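Local coordinates for putative carboxylesterase (Lactobacillus plantarum WCFS1, PDB 3BJR), which probably hydrolyses carboxylic ester bonds, as a putative carboxylesterase related to the alpha/beta-hydrolase enzymes, at residues L103-Q114 / E152-N163. Sequence-based numbering, arbitrary orientation.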
loop_
_atom_site.group_PDB
_atom_site.type_symbol
_atom_site.label_atom_id
_atom_site.label_comp_id
_atom_site.label_asym_id
_atom_site.label_seq_id
_atom_site.Cartn_x
_atom_site.Cartn_y
_atom_site.Cartn_z
ATOM N N LEU A 103 -13.568 -13.529 20.137
ATOM C CA LEU A 103 -14.740 -13.401 20.965
ATOM C C LEU A 103 -14.502 -12.295 22.001
ATOM O O LEU A 103 -15.357 -11.439 22.173
ATOM C CB LEU A 103 -15.048 -14.720 21.652
ATOM C CG LEU A 103 -15.454 -15.879 20.756
ATOM C CD1 LEU A 103 -15.742 -17.083 21.627
ATOM C CD2 LEU A 103 -16.661 -15.536 19.875
ATOM N N ASP A 104 -13.333 -12.300 22.644
ATOM C CA ASP A 104 -12.952 -11.252 23.615
ATOM C C ASP A 104 -13.088 -9.846 22.996
ATOM O O ASP A 104 -13.502 -8.909 23.662
ATOM C CB ASP A 104 -11.492 -11.445 24.094
ATOM C CG ASP A 104 -11.301 -12.626 25.030
ATOM O OD1 ASP A 104 -12.274 -13.047 25.691
ATOM O OD2 ASP A 104 -10.130 -13.086 25.156
ATOM N N LEU A 105 -12.662 -9.694 21.746
ATOM C CA LEU A 105 -12.767 -8.402 21.028
ATOM C C LEU A 105 -14.258 -8.026 20.880
ATOM O O LEU A 105 -14.636 -6.864 21.058
ATOM C CB LEU A 105 -12.081 -8.463 19.680
ATOM C CG LEU A 105 -12.205 -7.249 18.748
ATOM C CD1 LEU A 105 -11.871 -5.956 19.520
ATOM C CD2 LEU A 105 -11.372 -7.413 17.463
ATOM N N GLY A 106 -15.107 -9.009 20.580
ATOM C CA GLY A 106 -16.550 -8.789 20.509
ATOM C C GLY A 106 -17.120 -8.301 21.848
ATOM O O GLY A 106 -17.952 -7.374 21.906
ATOM N N ARG A 107 -16.674 -8.926 22.926
ATOM C CA ARG A 107 -17.123 -8.548 24.259
ATOM C C ARG A 107 -16.756 -7.086 24.531
ATOM O O ARG A 107 -17.527 -6.337 25.130
ATOM C CB ARG A 107 -16.496 -9.465 25.299
ATOM C CG ARG A 107 -16.881 -10.938 25.160
ATOM C CD ARG A 107 -16.239 -11.781 26.245
ATOM N NE ARG A 107 -16.676 -13.182 26.193
ATOM C CZ ARG A 107 -15.971 -14.218 25.733
ATOM N NH1 ARG A 107 -14.719 -14.088 25.302
ATOM N NH2 ARG A 107 -16.517 -15.435 25.777
ATOM N N ALA A 108 -15.574 -6.696 24.069
ATOM C CA ALA A 108 -15.064 -5.339 24.225
ATOM C C ALA A 108 -15.868 -4.317 23.421
ATOM O O ALA A 108 -16.216 -3.266 23.936
ATOM C CB ALA A 108 -13.541 -5.303 23.851
ATOM N N VAL A 109 -16.165 -4.626 22.154
ATOM C CA VAL A 109 -16.963 -3.745 21.278
ATOM C C VAL A 109 -18.373 -3.575 21.862
ATOM O O VAL A 109 -18.889 -2.479 21.959
ATOM C CB VAL A 109 -17.012 -4.274 19.793
ATOM C CG1 VAL A 109 -17.979 -3.412 18.918
ATOM C CG2 VAL A 109 -15.604 -4.336 19.217
ATOM N N ASN A 110 -18.978 -4.670 22.273
ATOM C CA ASN A 110 -20.273 -4.632 22.872
ATOM C C ASN A 110 -20.319 -3.747 24.150
ATOM O O ASN A 110 -21.257 -3.015 24.350
ATOM C CB ASN A 110 -20.692 -6.058 23.238
ATOM C CG ASN A 110 -22.098 -6.139 23.745
ATOM O OD1 ASN A 110 -22.992 -5.511 23.212
ATOM N ND2 ASN A 110 -22.318 -6.989 24.717
ATOM N N LEU A 111 -19.313 -3.838 25.002
ATOM C CA LEU A 111 -19.235 -3.048 26.229
ATOM C C LEU A 111 -19.109 -1.597 25.869
ATOM O O LEU A 111 -19.732 -0.764 26.491
ATOM C CB LEU A 111 -18.020 -3.453 27.037
ATOM C CG LEU A 111 -17.813 -2.856 28.438
ATOM C CD1 LEU A 111 -18.793 -3.464 29.392
ATOM C CD2 LEU A 111 -16.396 -3.103 28.897
ATOM N N LEU A 112 -18.271 -1.263 24.887
ATOM C CA LEU A 112 -18.154 0.139 24.462
ATOM C C LEU A 112 -19.502 0.710 24.023
ATOM O O LEU A 112 -19.842 1.787 24.434
ATOM C CB LEU A 112 -17.086 0.356 23.383
ATOM C CG LEU A 112 -15.680 0.663 23.877
ATOM C CD1 LEU A 112 -15.006 -0.476 24.699
ATOM C CD2 LEU A 112 -14.827 1.171 22.697
ATOM N N ARG A 113 -20.252 -0.009 23.183
ATOM C CA ARG A 113 -21.585 0.457 22.747
ATOM C C ARG A 113 -22.632 0.588 23.812
ATOM O O ARG A 113 -23.512 1.462 23.729
ATOM C CB ARG A 113 -22.204 -0.472 21.750
ATOM C CG ARG A 113 -21.696 -0.248 20.491
ATOM C CD ARG A 113 -22.674 -0.436 19.381
ATOM N NE ARG A 113 -21.933 0.086 18.214
ATOM C CZ ARG A 113 -21.003 -0.568 17.521
ATOM N NH1 ARG A 113 -20.740 -1.852 17.740
ATOM N NH2 ARG A 113 -20.395 0.056 16.540
ATOM N N GLN A 114 -22.590 -0.353 24.746
ATOM C CA GLN A 114 -23.435 -0.329 25.885
ATOM C C GLN A 114 -23.178 0.879 26.755
ATOM O O GLN A 114 -24.098 1.353 27.402
ATOM C CB GLN A 114 -23.179 -1.576 26.757
ATOM C CG GLN A 114 -23.668 -2.876 26.094
ATOM C CD GLN A 114 -23.561 -4.076 26.997
ATOM O OE1 GLN A 114 -22.665 -4.158 27.840
ATOM N NE2 GLN A 114 -24.498 -5.015 26.836
ATOM N N GLU A 152 -21.884 -16.969 19.005
ATOM C CA GLU A 152 -21.135 -17.483 20.187
ATOM C C GLU A 152 -21.380 -16.644 21.442
ATOM O O GLU A 152 -21.508 -17.180 22.534
ATOM C CB GLU A 152 -19.620 -17.568 19.951
ATOM C CG GLU A 152 -19.166 -18.725 19.109
ATOM C CD GLU A 152 -19.507 -20.027 19.790
ATOM O OE1 GLU A 152 -18.946 -20.298 20.881
ATOM O OE2 GLU A 152 -20.369 -20.744 19.239
ATOM N N LEU A 153 -21.427 -15.332 21.295
ATOM C CA LEU A 153 -21.688 -14.463 22.447
ATOM C C LEU A 153 -23.166 -14.280 22.728
ATOM O O LEU A 153 -23.533 -13.772 23.776
ATOM C CB LEU A 153 -21.071 -13.088 22.216
ATOM C CG LEU A 153 -19.565 -13.071 22.079
ATOM C CD1 LEU A 153 -19.153 -11.668 21.865
ATOM C CD2 LEU A 153 -18.884 -13.686 23.313
ATOM N N ASN A 154 -24.009 -14.694 21.784
ATOM C CA ASN A 154 -25.426 -14.498 21.872
ATOM C C ASN A 154 -25.700 -13.014 22.080
ATOM O O ASN A 154 -26.381 -12.617 23.021
ATOM C CB ASN A 154 -26.030 -15.380 22.971
ATOM C CG ASN A 154 -27.525 -15.350 22.965
ATOM O OD1 ASN A 154 -28.136 -15.221 21.903
ATOM N ND2 ASN A 154 -28.132 -15.462 24.146
ATOM N N VAL A 155 -25.140 -12.207 21.190
ATOM C CA VAL A 155 -25.276 -10.760 21.200
ATOM C C VAL A 155 -25.764 -10.415 19.802
ATOM O O VAL A 155 -25.358 -11.053 18.832
ATOM C CB VAL A 155 -23.923 -10.058 21.531
ATOM C CG1 VAL A 155 -23.917 -8.538 21.157
ATOM C CG2 VAL A 155 -23.568 -10.299 22.998
ATOM N N THR A 156 -26.599 -9.391 19.700
ATOM C CA THR A 156 -27.142 -8.996 18.415
ATOM C C THR A 156 -25.998 -8.525 17.554
ATOM O O THR A 156 -25.078 -7.860 18.048
ATOM C CB THR A 156 -28.171 -7.856 18.525
ATOM O OG1 THR A 156 -27.513 -6.676 18.990
ATOM C CG2 THR A 156 -29.297 -8.234 19.471
ATOM N N PRO A 157 -26.017 -8.889 16.268
ATOM C CA PRO A 157 -24.926 -8.438 15.430
ATOM C C PRO A 157 -24.607 -6.933 15.445
ATOM O O PRO A 157 -23.449 -6.558 15.390
ATOM C CB PRO A 157 -25.396 -8.842 14.024
ATOM C CG PRO A 157 -26.213 -9.999 14.219
ATOM C CD PRO A 157 -26.951 -9.738 15.504
ATOM N N ALA A 158 -25.631 -6.094 15.489
ATOM C CA ALA A 158 -25.479 -4.645 15.442
ATOM C C ALA A 158 -24.593 -4.127 16.568
ATOM O O ALA A 158 -23.834 -3.171 16.390
ATOM C CB ALA A 158 -26.857 -3.993 15.488
HETATM N N MSE A 159 -24.644 -4.809 17.706
HETATM C CA MSE A 159 -23.887 -4.401 18.884
HETATM C C MSE A 159 -22.401 -4.708 18.766
HETATM O O MSE A 159 -21.587 -4.088 19.438
HETATM C CB MSE A 159 -24.474 -5.058 20.145
HETATM C CG MSE A 159 -25.886 -4.459 20.588
HETATM SE SE MSE A 159 -25.720 -2.631 21.146
HETATM C CE MSE A 159 -24.865 -2.788 22.849
ATOM N N LEU A 160 -22.062 -5.640 17.873
ATOM C CA LEU A 160 -20.694 -6.093 17.647
ATOM C C LEU A 160 -20.042 -5.456 16.413
ATOM O O LEU A 160 -18.860 -5.706 16.103
ATOM C CB LEU A 160 -20.722 -7.631 17.466
ATOM C CG LEU A 160 -21.206 -8.420 18.677
ATOM C CD1 LEU A 160 -21.544 -9.849 18.264
ATOM C CD2 LEU A 160 -20.236 -8.368 19.861
ATOM N N LYS A 161 -20.768 -4.597 15.726
ATOM C CA LYS A 161 -20.239 -4.054 14.474
ATOM C C LYS A 161 -18.962 -3.272 14.644
ATOM O O LYS A 161 -18.917 -2.366 15.473
ATOM C CB LYS A 161 -21.289 -3.202 13.756
ATOM C CG LYS A 161 -20.886 -2.721 12.350
ATOM C CD LYS A 161 -22.062 -2.071 11.672
ATOM C CE LYS A 161 -21.729 -1.569 10.293
ATOM N NZ LYS A 161 -22.919 -0.917 9.667
ATOM N N PRO A 162 -17.894 -3.640 13.886
ATOM C CA PRO A 162 -16.735 -2.754 13.875
ATOM C C PRO A 162 -16.993 -1.712 12.806
ATOM O O PRO A 162 -17.183 -2.035 11.655
ATOM C CB PRO A 162 -15.589 -3.660 13.487
ATOM C CG PRO A 162 -16.230 -4.775 12.611
ATOM C CD PRO A 162 -17.683 -4.853 13.064
ATOM N N ASN A 163 -16.991 -0.457 13.170
ATOM C CA ASN A 163 -17.295 0.554 12.190
ATOM C C ASN A 163 -16.221 0.668 11.094
ATOM O O ASN A 163 -16.537 0.875 9.923
ATOM C CB ASN A 163 -17.683 1.856 12.890
ATOM C CG ASN A 163 -18.913 1.690 13.736
ATOM O OD1 ASN A 163 -18.858 1.868 14.947
ATOM N ND2 ASN A 163 -20.020 1.304 13.117
#
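The backbone oxygen of K161 is gripped twice by one guanidinium: R113 NH1 and NH2 each lie 3.0 Å from K161 O and donate to it end-on. NH1 arrives in the carbonyl plane on a lone pair, whereas NH2 is tilted 25° from that plane. R113 NH1 also donates to M159 O, at 2.9 Å, but from 75° out of the carbonyl plane, not on a lone pair. Both oxygens lie near the guanidinium plane, and NE, turned elsewhere, donates to P123 O, so the flat group illustrates how one arginine can tie a helix to a loop largely through main-chain carbonyls. With R113 cut back to an alanine, the carbonyls of M159 and K161 would probably lose these donors, leaving the 157-160 turn freer to shift. The selenomethionine M159, bent at chi2 and chi3, runs past R113 in the opposite direction; its CE reaches Q114 CG at 3.5 Å. N110 has CG anti to the backbone N (chi1 -174°), which turns OD1 to M159 CE and V155 CG1. Farther along, L160 CD2 sits 3.2 Å from G106 O and L153 CD1 lies close to the G106 backbone; a CB there would crowd both leucines. In one of two modelled conformers of R107, L153 CD2 lies over a guanidinium face. Helix 133-153 ends in a Schellman motif with N154 at C-prime; the chain then links it to the sheet, running along helix 100-114, whose L105, V109 and L112 pack on strand 50-56, consistent with an alpha/beta-hydrolase fold, before N163 hydrogen-bonds to I126 of strand 125-131, through backbone and OD1.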